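Local atomic coordinates of glucose-6-phosphate isomerase (Plasmodium falciparum, PDB entry 3QKI), a protein that probably interconverts alpha-D-glucose 6-phosphate and beta-D-fructose 6-phosphate, an isomerisation step of glycolysis and gluconeogenesis. Residues V319-L322 with P323-A327. Residues are numbered along the deposited sequence; the frame is centred on the assembly and turned at random.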
ATOM      1  N   VAL A 319     -14.102   8.159  17.572  1.00 10.09           N
ATOM      2  CA  VAL A 319     -13.090   7.203  17.053  1.00 10.58           C
ATOM      3  C   VAL A 319     -11.795   7.944  16.624  1.00 17.57           C
ATOM      4  O   VAL A 319     -10.694   7.580  17.056  1.00 16.27           O
ATOM      5  CB  VAL A 319     -13.634   6.328  15.885  1.00 13.41           C
ATOM      6  CG1 VAL A 319     -12.495   5.563  15.183  1.00 13.31           C
ATOM      7  CG2 VAL A 319     -14.721   5.368  16.374  1.00 12.19           C
ATOM      8  N   GLY A 320     -11.963   8.974  15.802  1.00 15.27           N
ATOM      9  CA  GLY A 320     -10.859   9.792  15.318  1.00 13.99           C
ATOM     10  C   GLY A 320     -10.742  11.116  16.042  1.00 16.64           C
ATOM     11  O   GLY A 320      -9.631  11.551  16.337  1.00 16.24           O
ATOM     12  N   ILE A 321     -11.878  11.774  16.361  1.00 13.43           N
ATOM     13  CA  ILE A 321     -11.834  13.096  17.003  1.00 11.30           C
ATOM     14  C   ILE A 321     -11.128  13.091  18.360  1.00 14.48           C
ATOM     15  O   ILE A 321     -10.407  14.027  18.652  1.00 11.71           O
ATOM     16  CB  ILE A 321     -13.168  13.888  16.971  1.00 12.52           C
ATOM     17  CG1 ILE A 321     -13.754  13.999  15.524  1.00 11.71           C
ATOM     18  CG2 ILE A 321     -13.019  15.291  17.613  1.00 11.77           C
ATOM     19  CD1 ILE A 321     -12.780  14.633  14.357  1.00 15.39           C
ATOM     20  N   LEU A 322     -11.281  12.025  19.144  1.00 12.18           N
ATOM     21  CA  LEU A 322     -10.573  11.964  20.420  1.00 12.43           C
ATOM     22  C   LEU A 322      -9.034  11.866  20.267  1.00 14.76           C
ATOM     23  O   LEU A 322      -8.367  12.803  20.706  1.00 12.32           O
ATOM     24  CB  LEU A 322     -11.139  10.901  21.361  1.00 12.22           C
ATOM     25  CG  LEU A 322     -10.339  10.667  22.627  1.00 16.49           C
ATOM     26  CD1 LEU A 322     -10.448  11.858  23.596  1.00 15.91           C
ATOM     27  CD2 LEU A 322     -10.745   9.393  23.258  1.00 16.10           C
ATOM     28  N   PRO A 323      -8.425  10.850  19.598  1.00 12.47           N
ATOM     29  CA  PRO A 323      -6.957  10.849  19.499  1.00 12.28           C
ATOM     30  C   PRO A 323      -6.407  12.037  18.712  1.00 16.05           C
ATOM     31  O   PRO A 323      -5.358  12.554  19.083  1.00 17.53           O
ATOM     32  CB  PRO A 323      -6.637   9.511  18.835  1.00 13.39           C
ATOM     33  CG  PRO A 323      -7.884   9.155  18.097  1.00 18.14           C
ATOM     34  CD  PRO A 323      -8.997   9.635  18.984  1.00 14.48           C
ATOM     35  N   LEU A 324      -7.129  12.513  17.685  1.00 11.89           N
ATOM     36  CA  LEU A 324      -6.624  13.648  16.886  1.00 12.29           C
ATOM     37  C   LEU A 324      -6.687  14.995  17.623  1.00 15.59           C
ATOM     38  O   LEU A 324      -5.834  15.849  17.381  1.00 12.98           O
ATOM     39  CB  LEU A 324      -7.301  13.721  15.500  1.00 11.91           C
ATOM     40  CG  LEU A 324      -7.076  12.508  14.554  1.00 16.16           C
ATOM     41  CD1 LEU A 324      -8.149  12.470  13.423  1.00 12.69           C
ATOM     42  CD2 LEU A 324      -5.637  12.471  14.008  1.00 15.43           C
ATOM     43  N   SER A 325      -7.691  15.189  18.509  1.00 12.15           N
ATOM     44  CA  SER A 325      -7.781  16.394  19.335  1.00 12.90           C
ATOM     45  C   SER A 325      -6.694  16.334  20.427  1.00 14.88           C
ATOM     46  O   SER A 325      -6.179  17.362  20.797  1.00 16.41           O
ATOM     47  CB  SER A 325      -9.155  16.508  19.993  1.00 15.05           C
ATOM     48  OG  SER A 325     -10.163  16.748  19.027  1.00 18.33           O
ATOM     49  N   ILE A 326      -6.311  15.150  20.899  1.00 12.50           N
ATOM     50  CA  ILE A 326      -5.197  15.036  21.863  1.00 11.64           C
ATOM     51  C   ILE A 326      -3.897  15.452  21.138  1.00 17.06           C
ATOM     52  O   ILE A 326      -3.156  16.304  21.627  1.00 17.59           O
ATOM     53  CB  ILE A 326      -5.089  13.629  22.502  1.00 14.09           C
ATOM     54  CG1 ILE A 326      -6.262  13.378  23.491  1.00 14.19           C
ATOM     55  CG2 ILE A 326      -3.703  13.434  23.206  1.00 15.57           C
ATOM     56  CD1 ILE A 326      -6.505  11.915  23.847  1.00 13.15           C
ATOM     57  N   ALA A 327      -3.663  14.890  19.945  1.00 14.13           N
ATOM     58  CA  ALA A 327      -2.454  15.170  19.164  1.00 13.30           C
ATOM     59  C   ALA A 327      -2.347  16.609  18.695  1.00 17.56           C
ATOM     60  O   ALA A 327      -1.252  17.188  18.732  1.00 17.49           O
ATOM     61  CB  ALA A 327      -2.384  14.224  17.964  1.00 13.94           C
TER
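The ring of Pro323 lies against the carbonyl oxygens of Val319 and Gly320, its nitrogen carrying no hydrogen to donate, and it illustrates how a helix carries a proline in its interior. Its CB stays near the carbonyl carbon of Leu322 because the peptide link places it there; contact with the previous turn begins at CG, which reaches Val319 O and Gly320 O, each 3.4 Å away, and CD comes within 3.3 Å of both oxygens. The approach to Val319 O, four residues back, stands in place of the missing backbone bond, and the helix is kinked here. CD also lies 3.4 Å from Leu322 CB, a short spacing largely set by the peptide bond between the two residues, whose side chains cross at about a right angle. The kinked helix, 318-328, is buried in the phosphoglucose isomerase fold between helices 135-154, 179-197 and 330-349, and its Val319 side chain lies about 5 Å from that of Ser177, a residue of the fructose 6-phosphate site. Beyond the proline, regular bonding resumes: Leu324 N donates to Gly320 O at 3.0 Å, and Ile326 N to Leu322 O. Ser325 adds a second grip to its own turn. With OG set beside its backbone N (chi1 -68°), the hydroxyl turns back along the helix and donates to Ile321 O at 2.8 Å, while Ser325 N reaches that oxygen at 3.0 Å from the opposite face of the carbonyl plane. Two donors thus hold one buried oxygen. One turn on from Leu322, Ile326 points the same way, and their CD1 methyls meet at 4.0 Å.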